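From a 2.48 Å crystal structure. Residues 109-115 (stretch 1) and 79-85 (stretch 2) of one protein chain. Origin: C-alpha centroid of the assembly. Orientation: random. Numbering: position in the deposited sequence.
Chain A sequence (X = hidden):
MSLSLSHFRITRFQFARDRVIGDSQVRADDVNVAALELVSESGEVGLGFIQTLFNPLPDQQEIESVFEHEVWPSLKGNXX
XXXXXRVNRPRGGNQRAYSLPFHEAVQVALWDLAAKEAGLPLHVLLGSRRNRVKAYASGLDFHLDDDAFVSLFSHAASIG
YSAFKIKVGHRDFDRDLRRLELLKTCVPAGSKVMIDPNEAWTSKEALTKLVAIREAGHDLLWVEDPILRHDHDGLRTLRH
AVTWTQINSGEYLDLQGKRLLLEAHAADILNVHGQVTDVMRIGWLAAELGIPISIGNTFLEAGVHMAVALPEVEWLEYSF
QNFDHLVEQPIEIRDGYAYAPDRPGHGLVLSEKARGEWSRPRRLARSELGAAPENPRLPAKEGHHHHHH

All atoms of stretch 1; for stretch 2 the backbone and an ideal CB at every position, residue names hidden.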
ATOM      1  N   ALA A 109       4.332  37.469 -20.038  1.00 34.82           N
ATOM      2  CA  ALA A 109       5.093  38.677 -20.382  1.00 35.02           C
ATOM      3  C   ALA A 109       6.608  38.451 -20.347  1.00 35.32           C
ATOM      4  O   ALA A 109       7.303  38.833 -21.288  1.00 35.26           O
ATOM      5  CB  ALA A 109       4.719  39.805 -19.486  1.00 35.19           C
ATOM      6  N   LEU A 110       7.113  37.798 -19.299  1.00 35.54           N
ATOM      7  CA  LEU A 110       8.559  37.434 -19.234  1.00 35.89           C
ATOM      8  C   LEU A 110       9.056  36.603 -20.418  1.00 36.10           C
ATOM      9  O   LEU A 110      10.081  36.951 -21.021  1.00 36.74           O
ATOM     10  CB  LEU A 110       8.918  36.732 -17.916  1.00 35.79           C
ATOM     11  CG  LEU A 110       8.916  37.581 -16.657  1.00 35.81           C
ATOM     12  CD1 LEU A 110       9.286  36.735 -15.479  1.00 34.81           C
ATOM     13  CD2 LEU A 110       9.884  38.817 -16.856  1.00 34.70           C
ATOM     14  N   TRP A 111       8.345  35.529 -20.765  1.00 34.88           N
ATOM     15  CA  TRP A 111       8.716  34.737 -21.967  1.00 34.87           C
ATOM     16  C   TRP A 111       8.537  35.425 -23.328  1.00 34.41           C
ATOM     17  O   TRP A 111       9.247  35.158 -24.269  1.00 34.08           O
ATOM     18  CB  TRP A 111       7.967  33.404 -22.009  1.00 34.22           C
ATOM     19  CG  TRP A 111       8.426  32.397 -21.027  1.00 34.26           C
ATOM     20  CD1 TRP A 111       7.919  32.180 -19.765  1.00 32.35           C
ATOM     21  CD2 TRP A 111       9.498  31.471 -21.196  1.00 34.08           C
ATOM     22  NE1 TRP A 111       8.592  31.153 -19.163  1.00 33.74           N
ATOM     23  CE2 TRP A 111       9.570  30.699 -20.019  1.00 35.82           C
ATOM     24  CE3 TRP A 111      10.414  31.212 -22.232  1.00 36.53           C
ATOM     25  CZ2 TRP A 111      10.515  29.665 -19.858  1.00 33.21           C
ATOM     26  CZ3 TRP A 111      11.361  30.182 -22.056  1.00 33.36           C
ATOM     27  CH2 TRP A 111      11.391  29.433 -20.886  1.00 32.69           C
ATOM     28  N   ASP A 112       7.545  36.270 -23.440  1.00 35.57           N
ATOM     29  CA  ASP A 112       7.371  37.083 -24.632  1.00 37.15           C
ATOM     30  C   ASP A 112       8.624  37.996 -24.835  1.00 37.90           C
ATOM     31  O   ASP A 112       9.245  38.043 -25.901  1.00 37.89           O
ATOM     32  CB  ASP A 112       6.116  37.939 -24.430  1.00 37.16           C
ATOM     33  CG  ASP A 112       5.768  38.753 -25.651  1.00 39.10           C
ATOM     34  OD1 ASP A 112       6.005  38.242 -26.760  1.00 38.40           O
ATOM     35  OD2 ASP A 112       5.271  39.888 -25.492  1.00 37.91           O
ATOM     36  N   LEU A 113       8.960  38.728 -23.780  1.00 38.39           N
ATOM     37  CA  LEU A 113      10.148  39.532 -23.729  1.00 39.09           C
ATOM     38  C   LEU A 113      11.435  38.743 -23.991  1.00 39.00           C
ATOM     39  O   LEU A 113      12.252  39.189 -24.783  1.00 40.35           O
ATOM     40  CB  LEU A 113      10.199  40.281 -22.394  1.00 39.12           C
ATOM     41  CG  LEU A 113      11.376  41.211 -22.124  1.00 41.34           C
ATOM     42  CD1 LEU A 113      11.620  42.178 -23.293  1.00 41.47           C
ATOM     43  CD2 LEU A 113      11.010  41.935 -20.879  1.00 41.88           C
ATOM     44  N   ALA A 114      11.612  37.590 -23.352  1.00 38.95           N
ATOM     45  CA  ALA A 114      12.799  36.740 -23.561  1.00 38.69           C
ATOM     46  C   ALA A 114      12.959  36.264 -24.978  1.00 38.80           C
ATOM     47  O   ALA A 114      14.056  36.251 -25.519  1.00 40.14           O
ATOM     48  CB  ALA A 114      12.789  35.547 -22.624  1.00 38.22           C
ATOM     49  N   ALA A 115      11.872  35.823 -25.567  1.00 38.95           N
ATOM     50  CA  ALA A 115      11.835  35.480 -26.980  1.00 39.23           C
ATOM     51  C   ALA A 115      12.157  36.672 -27.926  1.00 39.35           C
ATOM     52  O   ALA A 115      12.977  36.536 -28.850  1.00 40.35           O
ATOM     53  CB  ALA A 115      10.459  34.871 -27.318  1.00 38.56           C
ATOM     54  N   UNK A  79      17.206  40.328 -16.279  1.00 42.71           N
ATOM     55  CA  UNK A  79      16.913  39.925 -17.627  1.00 41.19           C
ATOM     56  C   UNK A  79      15.749  38.920 -17.623  1.00 40.63           C
ATOM     57  O   UNK A  79      15.741  37.968 -16.846  1.00 41.29           O
ATOM     58  CB  UNK A  79      18.157  39.329 -18.288  1.00 41.19           C
ATOM     59  N   UNK A  80      14.784  39.124 -18.501  1.00 39.79           N
ATOM     60  CA  UNK A  80      13.686  38.199 -18.647  1.00 39.92           C
ATOM     61  C   UNK A  80      14.170  36.715 -18.793  1.00 40.19           C
ATOM     62  O   UNK A  80      13.710  35.870 -18.039  1.00 40.27           O
ATOM     63  CB  UNK A  80      12.849  38.610 -19.860  1.00 39.92           C
ATOM     64  N   UNK A  81      15.125  36.434 -19.691  1.00 40.25           N
ATOM     65  CA  UNK A  81      15.598  35.071 -19.936  1.00 40.92           C
ATOM     66  C   UNK A  81      16.270  34.443 -18.708  1.00 42.11           C
ATOM     67  O   UNK A  81      16.278  33.216 -18.573  1.00 43.36           O
ATOM     68  CB  UNK A  81      16.578  35.071 -21.111  1.00 40.92           C
ATOM     69  N   UNK A  82      16.792  35.258 -17.789  1.00 41.93           N
ATOM     70  CA  UNK A  82      17.313  34.699 -16.544  1.00 42.00           C
ATOM     71  C   UNK A  82      16.169  34.347 -15.611  1.00 41.94           C
ATOM     72  O   UNK A  82      16.169  33.307 -14.995  1.00 42.81           O
ATOM     73  CB  UNK A  82      18.271  35.680 -15.865  1.00 42.00           C
ATOM     74  N   UNK A  83      15.191  35.230 -15.502  1.00 41.91           N
ATOM     75  CA  UNK A  83      14.146  35.071 -14.521  1.00 41.04           C
ATOM     76  C   UNK A  83      13.293  33.849 -14.780  1.00 40.72           C
ATOM     77  O   UNK A  83      12.900  33.197 -13.845  1.00 41.22           O
ATOM     78  CB  UNK A  83      13.266  36.322 -14.488  1.00 41.04           C
ATOM     79  N   UNK A  84      12.994  33.567 -16.045  1.00 39.82           N
ATOM     80  CA  UNK A  84      12.174  32.424 -16.421  1.00 39.98           C
ATOM     81  C   UNK A  84      12.863  31.082 -16.114  1.00 39.97           C
ATOM     82  O   UNK A  84      12.235  30.028 -16.189  1.00 39.04           O
ATOM     83  CB  UNK A  84      11.832  32.505 -17.910  1.00 39.98           C
ATOM     84  N   UNK A  85      14.151  31.113 -15.777  1.00 39.85           N
ATOM     85  CA  UNK A  85      14.829  29.842 -15.444  1.00 39.89           C
ATOM     86  C   UNK A  85      14.894  29.620 -13.973  1.00 39.48           C
ATOM     87  O   UNK A  85      15.160  28.513 -13.544  1.00 39.84           O
ATOM     88  CB  UNK A  85      16.246  29.808 -16.019  1.00 39.89           C
TER

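Stretch 1 is a continuous helix that turns Leu110 and Ala114 toward the second stretch, with Leu113 to one side and the end of the Trp111 side chain reaching in. Every side chain it offers at this contact is apolar except for the indole nitrogen, so the visible helix favours apolar partners and supplies no charge.

Position 79 precedes a helix, with phi/psi of -84/133°, and its ideal CB has nothing of stretch 1 within 5.5 Å. Stretch 1 therefore sets little limit here; as the position is an N-cap, Ser, Asp, Thr or Asn would be conventional, but a long polar chain fits equally well. The residue is Arg79, which makes no contact with stretch 1; its NH1 and NH2 are hydrogen-bonded elsewhere in the structure.

At position 80 the backbone is helical and CA-to-CB points toward stretch 1. The ideal CB lies 3.4 Å from Leu110 O, 3.7 Å from Leu113 CG and 3.8 Å from Ala114 N, so the first side-chain atom already meets the neighbouring helix. Such close packing suits a very small residue, Ala or Gly, with Ser a possible third. Ala80 is found. Its CB sits 3.4 Å from Leu110 O and 3.7 Å from Leu113 CG, and 4.2 Å from Ala114 CB. Leu110 O accepts the backbone hydrogen bond from Ala114 N, so the methyl packs against a carbonyl already engaged within its own helix.

Position 81 points sideways, yet its CA and that of Ala114 form the nearest CA pair across the stretches, at 4.9 Å, and its ideal CB is 4.1 Å from Ala114 CB. The small alanine leaves room for a medium or large apolar chain, such as Val, Ile, Leu or Met, to lie alongside. Ile81 does so with chi1 in t and chi2 in p, bringing CD1 to 3.9 Å from Ala114 CB.

Position 82 is out of reach of stretch 1, which leaves the choice wide among helix-compatible residues. It is Ala82.

Position 83 points toward stretch 1, with its ideal CB 4.1 Å from Leu110 CD1. An aliphatic chain such as Leu, Ile or Met could extend that contact. Leu83, with chi1 in m and chi2 in t, places CD1 4.1 Å from Leu110 CD2.

Position 84 also points toward stretch 1, its ideal CB only 3.6 Å from Trp111 CE2 and 5.1 Å from Leu110 CB. A compact apolar group is wanted over the indole: Val, Ile or Ala, perhaps Thr. Val84 covers one face of the ring, with CB 3.5 Å from Trp111 CE2. Its CG1 stands 3.5 Å from the centroid of the five-membered ring, 11° off the normal, in a CH-pi contact, and lies 3.7 Å from Leu110 CB.

Position 85 points sideways, with no stretch 1 atom within 5.5 Å of its ideal CB, and many residues would suit. His85 turns back on its own stretch, where ND1 donates a hydrogen bond to Ile81 O at 2.8 Å.

Stretch 2 79-85: RAIALVH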
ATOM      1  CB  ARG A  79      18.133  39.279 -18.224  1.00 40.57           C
ATOM      2  CG  ARG A  79      19.269  40.225 -18.582  1.00 44.46           C
ATOM      3  CD  ARG A  79      19.165  40.863 -19.984  1.00 41.72           C
ATOM      4  NE  ARG A  79      18.898  39.911 -21.064  1.00 46.24           N
ATOM      5  CZ  ARG A  79      19.836  39.295 -21.784  1.00 47.34           C
ATOM      6  NH1 ARG A  79      21.135  39.497 -21.565  1.00 49.03           N
ATOM      7  NH2 ARG A  79      19.474  38.484 -22.738  1.00 48.96           N
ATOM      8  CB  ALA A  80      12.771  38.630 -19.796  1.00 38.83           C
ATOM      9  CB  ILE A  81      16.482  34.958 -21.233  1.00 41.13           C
ATOM     10  CG1 ILE A  81      16.693  33.489 -21.701  1.00 41.73           C
ATOM     11  CG2 ILE A  81      17.811  35.752 -21.114  1.00 41.30           C
ATOM     12  CD1 ILE A  81      15.471  32.783 -22.348  1.00 38.92           C
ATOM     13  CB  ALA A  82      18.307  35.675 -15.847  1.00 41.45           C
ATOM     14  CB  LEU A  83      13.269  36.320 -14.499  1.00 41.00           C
ATOM     15  CG  LEU A  83      13.894  37.553 -13.866  1.00 40.45           C
ATOM     16  CD1 LEU A  83      12.995  38.722 -14.202  1.00 43.59           C
ATOM     17  CD2 LEU A  83      13.999  37.424 -12.389  1.00 39.51           C
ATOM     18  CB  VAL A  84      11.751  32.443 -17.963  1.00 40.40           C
ATOM     19  CG1 VAL A  84      10.878  33.668 -18.287  1.00 38.50           C
ATOM     20  CG2 VAL A  84      12.947  32.333 -18.878  1.00 37.88           C
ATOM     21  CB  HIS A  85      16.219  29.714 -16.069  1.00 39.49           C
ATOM     22  CG  HIS A  85      16.172  29.501 -17.540  1.00 38.51           C
ATOM     23  ND1 HIS A  85      16.580  30.453 -18.435  1.00 41.22           N
ATOM     24  CD2 HIS A  85      15.719  28.463 -18.277  1.00 40.07           C
ATOM     25  CE1 HIS A  85      16.399  30.004 -19.667  1.00 42.71           C
ATOM     26  NE2 HIS A  85      15.872  28.800 -19.599  1.00 40.45           N
TER
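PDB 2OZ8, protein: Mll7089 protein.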